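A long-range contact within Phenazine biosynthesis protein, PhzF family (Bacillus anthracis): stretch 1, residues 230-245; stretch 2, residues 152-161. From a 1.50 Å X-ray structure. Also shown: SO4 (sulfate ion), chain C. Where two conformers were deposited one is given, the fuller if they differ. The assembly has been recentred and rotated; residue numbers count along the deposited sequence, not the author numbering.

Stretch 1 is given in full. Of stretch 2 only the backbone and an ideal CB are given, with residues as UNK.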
ATOM      1  N   GLY A 230     -23.000 -13.921   1.704  1.00  9.81           N
ATOM      2  CA  GLY A 230     -22.375 -15.110   2.280  1.00  9.73           C
ATOM      3  C   GLY A 230     -22.427 -15.127   3.799  1.00  9.71           C
ATOM      4  O   GLY A 230     -22.663 -16.170   4.399  1.00  9.94           O
ATOM      5  N   THR A 231     -22.175 -13.982   4.423  1.00 10.04           N
ATOM      6  CA  THR A 231     -22.237 -13.892   5.892  1.00  9.98           C
ATOM      7  C   THR A 231     -23.621 -14.342   6.415  1.00 10.01           C
ATOM      8  O   THR A 231     -23.728 -15.228   7.292  1.00  8.85           O
ATOM      9  CB  THR A 231     -21.931 -12.452   6.381  1.00 11.24           C
ATOM     10  OG1 THR A 231     -22.741 -11.496   5.681  1.00 12.54           O
ATOM     11  CG2 THR A 231     -20.467 -12.141   6.198  1.00 12.73           C
ATOM     12  N   ALA A 232     -24.682 -13.738   5.879  1.00  9.29           N
ATOM     13  CA  ALA A 232     -26.034 -14.059   6.342  1.00  9.10           C
ATOM     14  C   ALA A 232     -26.408 -15.497   6.028  1.00  9.60           C
ATOM     15  O   ALA A 232     -27.142 -16.134   6.774  1.00 10.59           O
ATOM     16  CB  ALA A 232     -27.057 -13.079   5.734  1.00  9.15           C
ATOM     17  N   SER A 233     -25.875 -16.021   4.932  1.00 10.45           N
ATOM     18  CA  SER A 233     -26.154 -17.398   4.552  1.00  9.56           C
ATOM     19  C   SER A 233     -25.630 -18.349   5.605  1.00  9.86           C
ATOM     20  O   SER A 233     -26.291 -19.339   5.942  1.00  9.46           O
ATOM     21  CB  SER A 233     -25.476 -17.726   3.227  1.00 10.74           C
ATOM     22  OG  SER A 233     -26.013 -16.913   2.203  1.00 12.24           O
ATOM     23  N   GLY A 234     -24.435 -18.060   6.117  1.00  9.26           N
ATOM     24  CA  GLY A 234     -23.869 -18.879   7.185  1.00  9.17           C
ATOM     25  C   GLY A 234     -24.768 -18.873   8.414  1.00  8.63           C
ATOM     26  O   GLY A 234     -25.003 -19.927   9.046  1.00  9.68           O
ATOM     27  N   VAL A 235     -25.274 -17.694   8.775  1.00  9.19           N
ATOM     28  CA  VAL A 235     -26.241 -17.589   9.871  1.00  9.30           C
ATOM     29  C   VAL A 235     -27.488 -18.419   9.585  1.00  9.18           C
ATOM     30  O   VAL A 235     -27.961 -19.128  10.472  1.00  9.49           O
ATOM     31  CB  VAL A 235     -26.600 -16.125  10.169  1.00  8.80           C
ATOM     32  CG1 VAL A 235     -27.675 -16.033  11.261  1.00  9.10           C
ATOM     33  CG2 VAL A 235     -25.341 -15.377  10.584  1.00  9.34           C
HETATM   34  N   MSE A 236     -27.986 -18.382   8.349  1.00  8.70           N
HETATM   35  CA  MSE A 236     -29.174 -19.159   8.000  1.00  9.36           C
HETATM   36  C   MSE A 236     -28.924 -20.647   8.180  1.00  9.86           C
HETATM   37  O   MSE A 236     -29.817 -21.370   8.618  1.00  9.91           O
HETATM   38  CB  MSE A 236     -29.604 -18.891   6.556  1.00  9.39           C
HETATM   39  CG  MSE A 236     -30.162 -17.516   6.335  1.00 10.68           C
HETATM   40 SE   MSE A 236     -30.337 -17.109   4.441  0.75 12.50          SE
HETATM   41  CE  MSE A 236     -31.731 -18.405   4.019  1.00 11.56           C
ATOM     42  N   GLY A 237     -27.723 -21.106   7.833  1.00  9.52           N
ATOM     43  CA  GLY A 237     -27.387 -22.529   8.007  1.00  9.45           C
ATOM     44  C   GLY A 237     -27.388 -22.916   9.474  1.00 10.07           C
ATOM     45  O   GLY A 237     -27.920 -23.964   9.855  1.00 11.28           O
ATOM     46  N   ALA A 238     -26.766 -22.082  10.300  1.00  9.86           N
ATOM     47  CA  ALA A 238     -26.753 -22.338  11.739  1.00 10.71           C
ATOM     48  C   ALA A 238     -28.167 -22.327  12.290  1.00 10.45           C
ATOM     49  O   ALA A 238     -28.501 -23.121  13.163  1.00 11.61           O
ATOM     50  CB  ALA A 238     -25.917 -21.308  12.453  1.00 10.12           C
ATOM     51  N   TYR A 239     -28.972 -21.389  11.814  1.00 10.39           N
ATOM     52  CA  TYR A 239     -30.357 -21.271  12.232  1.00 10.83           C
ATOM     53  C   TYR A 239     -31.114 -22.545  11.858  1.00 11.80           C
ATOM     54  O   TYR A 239     -31.850 -23.109  12.671  1.00 12.33           O
ATOM     55  CB  TYR A 239     -30.980 -20.043  11.557  1.00 11.10           C
ATOM     56  CG  TYR A 239     -32.405 -19.776  11.949  1.00 10.46           C
ATOM     57  CD1 TYR A 239     -32.714 -18.845  12.938  1.00 10.70           C
ATOM     58  CD2 TYR A 239     -33.452 -20.424  11.309  1.00 10.58           C
ATOM     59  CE1 TYR A 239     -34.031 -18.590  13.286  1.00 10.96           C
ATOM     60  CE2 TYR A 239     -34.771 -20.171  11.650  1.00 11.01           C
ATOM     61  CZ  TYR A 239     -35.052 -19.280  12.649  1.00 11.06           C
ATOM     62  OH  TYR A 239     -36.363 -19.032  12.942  1.00 11.74           O
ATOM     63  N   TYR A 240     -30.930 -23.018  10.629  1.00 11.40           N
ATOM     64  CA  TYR A 240     -31.602 -24.222  10.148  1.00 12.60           C
ATOM     65  C   TYR A 240     -31.266 -25.410  11.027  1.00 13.54           C
ATOM     66  O   TYR A 240     -32.156 -26.166  11.427  1.00 12.77           O
ATOM     67  CB  TYR A 240     -31.144 -24.487   8.714  1.00 14.10           C
ATOM     68  CG  TYR A 240     -31.885 -25.557   7.943  1.00 14.54           C
ATOM     69  CD1 TYR A 240     -33.115 -25.292   7.364  1.00 14.16           C
ATOM     70  CD2 TYR A 240     -31.327 -26.813   7.762  1.00 15.78           C
ATOM     71  CE1 TYR A 240     -33.785 -26.252   6.629  1.00 15.10           C
ATOM     72  CE2 TYR A 240     -31.982 -27.783   7.030  1.00 16.90           C
ATOM     73  CZ  TYR A 240     -33.209 -27.497   6.470  1.00 16.26           C
ATOM     74  OH  TYR A 240     -33.872 -28.454   5.736  1.00 18.49           O
ATOM     75  N   ALA A 241     -29.984 -25.562  11.334  1.00 13.51           N
ATOM     76  CA  ALA A 241     -29.505 -26.673  12.153  1.00 14.89           C
ATOM     77  C   ALA A 241     -29.968 -26.557  13.606  1.00 16.84           C
ATOM     78  O   ALA A 241     -29.981 -27.555  14.315  1.00 17.64           O
ATOM     79  CB  ALA A 241     -27.974 -26.757  12.087  1.00 14.61           C
ATOM     80  N   THR A 242     -30.335 -25.351  14.041  1.00 18.31           N
ATOM     81  CA  THR A 242     -30.691 -25.098  15.443  1.00 21.21           C
ATOM     82  C   THR A 242     -32.208 -25.108  15.675  1.00 22.36           C
ATOM     83  O   THR A 242     -32.668 -25.549  16.742  1.00 24.16           O
ATOM     84  CB  THR A 242     -30.073 -23.760  15.941  1.00 21.79           C
ATOM     85  OG1 THR A 242     -28.655 -23.767  15.713  1.00 23.85           O
ATOM     86  CG2 THR A 242     -30.321 -23.562  17.447  1.00 23.32           C
ATOM     87  N   TYR A 243     -32.981 -24.658  14.683  1.00 22.35           N
ATOM     88  CA  TYR A 243     -34.432 -24.500  14.834  1.00 22.76           C
ATOM     89  C   TYR A 243     -35.290 -25.331  13.887  1.00 23.80           C
ATOM     90  O   TYR A 243     -36.474 -25.559  14.160  1.00 24.52           O
ATOM     91  CB  TYR A 243     -34.834 -23.028  14.645  1.00 22.47           C
ATOM     92  CG  TYR A 243     -34.184 -22.067  15.612  1.00 22.46           C
ATOM     93  CD1 TYR A 243     -34.609 -21.981  16.936  1.00 22.46           C
ATOM     94  CD2 TYR A 243     -33.152 -21.238  15.203  1.00 22.85           C
ATOM     95  CE1 TYR A 243     -34.015 -21.096  17.815  1.00 22.63           C
ATOM     96  CE2 TYR A 243     -32.550 -20.353  16.075  1.00 23.25           C
ATOM     97  CZ  TYR A 243     -32.980 -20.287  17.384  1.00 23.16           C
ATOM     98  OH  TYR A 243     -32.362 -19.402  18.244  1.00 23.36           O
ATOM     99  N   VAL A 244     -34.723 -25.769  12.765  1.00 22.22           N
ATOM    100  CA  VAL A 244     -35.543 -26.361  11.713  1.00 23.27           C
ATOM    101  C   VAL A 244     -35.314 -27.864  11.578  1.00 24.11           C
ATOM    102  O   VAL A 244     -36.252 -28.656  11.709  1.00 24.56           O
ATOM    103  CB  VAL A 244     -35.341 -25.651  10.352  1.00 23.30           C
ATOM    104  CG1 VAL A 244     -36.314 -26.195   9.311  1.00 23.23           C
ATOM    105  CG2 VAL A 244     -35.514 -24.148  10.502  1.00 22.64           C
ATOM    106  N   GLU A 245     -34.071 -28.253  11.320  1.00 24.40           N
ATOM    107  CA  GLU A 245     -33.720 -29.659  11.165  1.00 24.67           C
ATOM    108  C   GLU A 245     -32.549 -29.951  12.080  1.00 25.69           C
ATOM    109  O   GLU A 245     -31.391 -29.831  11.678  1.00 25.25           O
ATOM    110  CB  GLU A 245     -33.353 -29.971   9.710  1.00 24.79           C
ATOM    111  CG  GLU A 245     -34.521 -29.913   8.714  1.00 24.60           C
ATOM    112  CD  GLU A 245     -35.597 -30.947   8.997  0.50 24.41           C
ATOM    113  OE1 GLU A 245     -35.284 -31.984   9.618  0.50 24.08           O
ATOM    114  OE2 GLU A 245     -36.757 -30.725   8.592  0.50 23.94           O
ATOM    115  N   UNK A 152     -44.330 -19.925  13.596  1.00 17.67           N
ATOM    116  CA  UNK A 152     -43.785 -21.205  14.057  0.50 17.73           C
ATOM    117  C   UNK A 152     -42.273 -21.204  14.271  1.00 16.97           C
ATOM    118  O   UNK A 152     -41.729 -22.123  14.888  1.00 17.44           O
ATOM    119  CB  UNK A 152     -44.142 -22.299  13.049  0.50 17.73           C
ATOM    120  N   UNK A 153     -41.602 -20.172  13.771  1.00 16.31           N
ATOM    121  CA  UNK A 153     -40.149 -20.084  13.866  1.00 15.80           C
ATOM    122  C   UNK A 153     -39.766 -18.747  14.492  1.00 15.27           C
ATOM    123  O   UNK A 153     -40.424 -17.725  14.226  1.00 16.94           O
ATOM    124  CB  UNK A 153     -39.499 -20.246  12.490  1.00 15.80           C
ATOM    125  N   UNK A 154     -38.712 -18.746  15.326  1.00 15.71           N
ATOM    126  CA  UNK A 154     -38.326 -17.552  16.073  1.00 14.43           C
ATOM    127  C   UNK A 154     -37.594 -16.493  15.267  1.00 14.48           C
ATOM    128  O   UNK A 154     -36.823 -16.811  14.357  1.00 14.51           O
ATOM    129  CB  UNK A 154     -37.444 -17.963  17.253  1.00 14.43           C
ATOM    130  N   UNK A 155     -37.865 -15.242  15.601  1.00 13.30           N
ATOM    131  CA  UNK A 155     -37.098 -14.115  15.084  1.00 13.69           C
ATOM    132  C   UNK A 155     -35.890 -13.966  15.992  1.00 14.01           C
ATOM    133  O   UNK A 155     -36.033 -13.886  17.222  1.00 12.75           O
ATOM    134  CB  UNK A 155     -37.928 -12.831  15.028  1.00 13.69           C
ATOM    135  N   UNK A 156     -34.695 -13.971  15.405  1.00 12.73           N
ATOM    136  CA  UNK A 156     -33.474 -13.883  16.192  1.00 12.24           C
ATOM    137  C   UNK A 156     -32.444 -13.013  15.495  1.00 12.15           C
ATOM    138  O   UNK A 156     -32.447 -12.888  14.271  1.00 12.32           O
ATOM    139  CB  UNK A 156     -32.900 -15.278  16.451  1.00 12.24           C
ATOM    140  N   UNK A 157     -31.580 -12.400  16.286  1.00 11.95           N
ATOM    141  CA  UNK A 157     -30.334 -11.822  15.790  1.00 12.16           C
ATOM    142  C   UNK A 157     -29.371 -12.982  15.678  1.00 11.79           C
ATOM    143  O   UNK A 157     -29.311 -13.819  16.579  1.00 12.49           O
ATOM    144  CB  UNK A 157     -29.796 -10.715  16.698  1.00 12.16           C
ATOM    145  N   UNK A 158     -28.616 -13.035  14.586  1.00 11.70           N
ATOM    146  CA  UNK A 158     -27.615 -14.079  14.402  1.00 12.47           C
ATOM    147  C   UNK A 158     -26.345 -13.533  13.766  1.00 11.37           C
ATOM    148  O   UNK A 158     -26.384 -12.569  13.003  1.00 11.27           O
ATOM    149  CB  UNK A 158     -28.183 -15.211  13.543  1.00 12.47           C
ATOM    150  N   UNK A 159     -25.203 -14.120  14.107  1.00 10.62           N
ATOM    151  CA  UNK A 159     -23.924 -13.706  13.543  1.00 10.92           C
ATOM    152  C   UNK A 159     -23.005 -14.892  13.354  1.00 10.69           C
ATOM    153  O   UNK A 159     -22.844 -15.705  14.280  1.00 11.47           O
ATOM    154  CB  UNK A 159     -23.254 -12.661  14.437  1.00 10.92           C
ATOM    155  N   UNK A 160     -22.390 -14.970  12.174  1.00 11.53           N
ATOM    156  CA  UNK A 160     -21.195 -15.801  11.968  1.00 11.65           C
ATOM    157  C   UNK A 160     -20.034 -14.890  11.537  1.00 13.38           C
ATOM    158  O   UNK A 160     -19.127 -15.312  10.810  1.00 13.66           O
ATOM    159  CB  UNK A 160     -21.453 -16.889  10.923  1.00 11.65           C
ATOM    160  N   UNK A 161     -20.072 -13.648  12.009  1.00 14.00           N
ATOM    161  CA  UNK A 161     -19.096 -12.624  11.620  1.00 14.74           C
ATOM    162  C   UNK A 161     -19.723 -11.240  11.560  1.00 16.05           C
ATOM    163  O   UNK A 161     -19.076 -10.250  11.895  1.00 17.12           O
ATOM    164  CB  UNK A 161     -18.478 -12.969  10.264  1.00 14.74           C
TER
HETATM  165  S   SO4 C 300     -20.475 -11.413   1.575  1.00 13.59           S
HETATM  166  O1  SO4 C 300     -19.138 -10.995   1.163  1.00 13.43           O
HETATM  167  O2  SO4 C 300     -21.227 -12.113   0.547  1.00 13.61           O
HETATM  168  O3  SO4 C 300     -20.377 -12.167   2.787  1.00 14.44           O
HETATM  169  O4  SO4 C 300     -21.190 -10.181   1.933  1.00 16.82           O

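Strand 156-159 lies at 118° to the helix of stretch 1, measured between N-to-C directions, the two axes coming within 7.8 Å.

At position 152 no atom of stretch 1 lies within 5.5 Å of the ideal CB; it is Ser-152.

Position 153 points toward the helix, its ideal CB 3.4 Å from Tyr-239 OH, with apolar atoms of Tyr-243 and Val-244 farther on. A medium-sized aliphatic chain would suit. Leu-153 (chi1 m, chi2 t) puts CD1 4.3 Å from Val-244 CG2 and CD2 4.0 Å from Tyr-243 O.

Position 154 also points toward the helix, its ideal CB 4.7 Å from Tyr-243 CE1. Phi/psi of -77/145° admits proline among many residues, and a compact apolar group could lie against the aromatic ring. Its carbonyl O is an acceptor whatever the side chain: Tyr-239 OH donates a hydrogen bond to it at 2.7 Å. The residue is Pro-154, whose CG sits 3.7 Å from the centroid of the Tyr-243 ring, 24° off the normal, a CH-pi contact over one face.

Position 155 points away, and stretch 1 leaves its choice open; it is Ile-155.

Position 156 points toward two tyrosines, with the ideal CB 4.5 Å from Tyr-243 OH and 4.7 Å from Tyr-239 CE1. A small or branched aliphatic residue would suit. Val-156 (chi1 m) reaches both: CG2 is 3.6 Å from Tyr-239 CE1, near that ring's plane at its edge, and CG1 is 3.7 Å from Tyr-243 OH.

Position 157 points away and is unconstrained by the helix; it is Tyr-157.

At 158 an ideal CB would lie 2.5 Å from Val-235 CG1, a clash that singles out glycine. Gly-158 lets Val-235 CG1 approach its CA to 3.7 Å.

Position 159 points away, so the helix asks little of it. Ser-159 OG instead accepts a hydrogen bond from the backbone N of position 161 at 2.9 Å.

Position 160 points toward the helix, its ideal CB 4.2 Å from Val-235 CG2 and 4.6 Å from Thr-231 O. Valine, serine or threonine could fit. Thr-160 (chi1 p) sets CG2 4.0 Å from Gly-234 C. Its OG1 is 3.2 Å from Thr-231 O, but the angle is too poor for a hydrogen bond; a water instead accepts from Thr-160 N at 2.8 Å and donates weakly to Thr-231 O at 3.1 Å.

At 161, phi/psi of 146/-35° would jam a CB against the preceding carbonyl O, which calls for glycine: Gly-161.

Stretch 2, residues 152-161: SLPIVYGSTG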
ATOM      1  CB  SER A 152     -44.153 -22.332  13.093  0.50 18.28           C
ATOM      2  OG  SER A 152     -43.403 -22.233  11.896  0.50 18.90           O
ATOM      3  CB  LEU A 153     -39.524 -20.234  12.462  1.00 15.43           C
ATOM      4  CG  LEU A 153     -39.566 -21.641  11.839  1.00 17.13           C
ATOM      5  CD1 LEU A 153     -38.953 -21.637  10.451  1.00 16.95           C
ATOM      6  CD2 LEU A 153     -38.849 -22.626  12.735  1.00 17.60           C
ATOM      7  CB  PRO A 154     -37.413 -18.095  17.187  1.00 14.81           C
ATOM      8  CG  PRO A 154     -36.852 -19.357  16.643  1.00 15.23           C
ATOM      9  CD  PRO A 154     -37.867 -19.910  15.658  1.00 14.88           C
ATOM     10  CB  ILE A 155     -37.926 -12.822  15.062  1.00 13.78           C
ATOM     11  CG1 ILE A 155     -39.220 -13.019  14.260  1.00 14.05           C
ATOM     12  CG2 ILE A 155     -37.096 -11.668  14.503  1.00 14.68           C
ATOM     13  CD1 ILE A 155     -40.257 -11.890  14.476  1.00 14.32           C
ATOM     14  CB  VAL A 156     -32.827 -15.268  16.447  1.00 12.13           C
ATOM     15  CG1 VAL A 156     -33.776 -16.170  17.214  1.00 13.86           C
ATOM     16  CG2 VAL A 156     -32.372 -15.928  15.128  1.00 12.57           C
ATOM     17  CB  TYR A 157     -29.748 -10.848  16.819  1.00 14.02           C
ATOM     18  CG  TYR A 157     -30.539  -9.586  17.078  1.00 14.65           C
ATOM     19  CD1 TYR A 157     -30.415  -8.481  16.234  1.00 14.65           C
ATOM     20  CD2 TYR A 157     -31.395  -9.484  18.175  1.00 14.07           C
ATOM     21  CE1 TYR A 157     -31.136  -7.302  16.463  1.00 15.53           C
ATOM     22  CE2 TYR A 157     -32.118  -8.316  18.415  1.00 14.78           C
ATOM     23  CZ  TYR A 157     -31.979  -7.233  17.554  1.00 14.40           C
ATOM     24  OH  TYR A 157     -32.677  -6.074  17.783  1.00 15.86           O
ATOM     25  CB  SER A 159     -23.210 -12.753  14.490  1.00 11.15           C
ATOM     26  OG  SER A 159     -21.866 -12.579  14.068  1.00 13.54           O
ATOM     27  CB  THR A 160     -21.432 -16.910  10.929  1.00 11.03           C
ATOM     28  OG1 THR A 160     -21.936 -16.321   9.715  1.00 11.07           O
ATOM     29  CG2 THR A 160     -22.404 -17.968  11.474  1.00 10.81           C
TER
HETATM   30  O   HOH W   1     -22.476 -13.623   9.694  1.00 11.51           O
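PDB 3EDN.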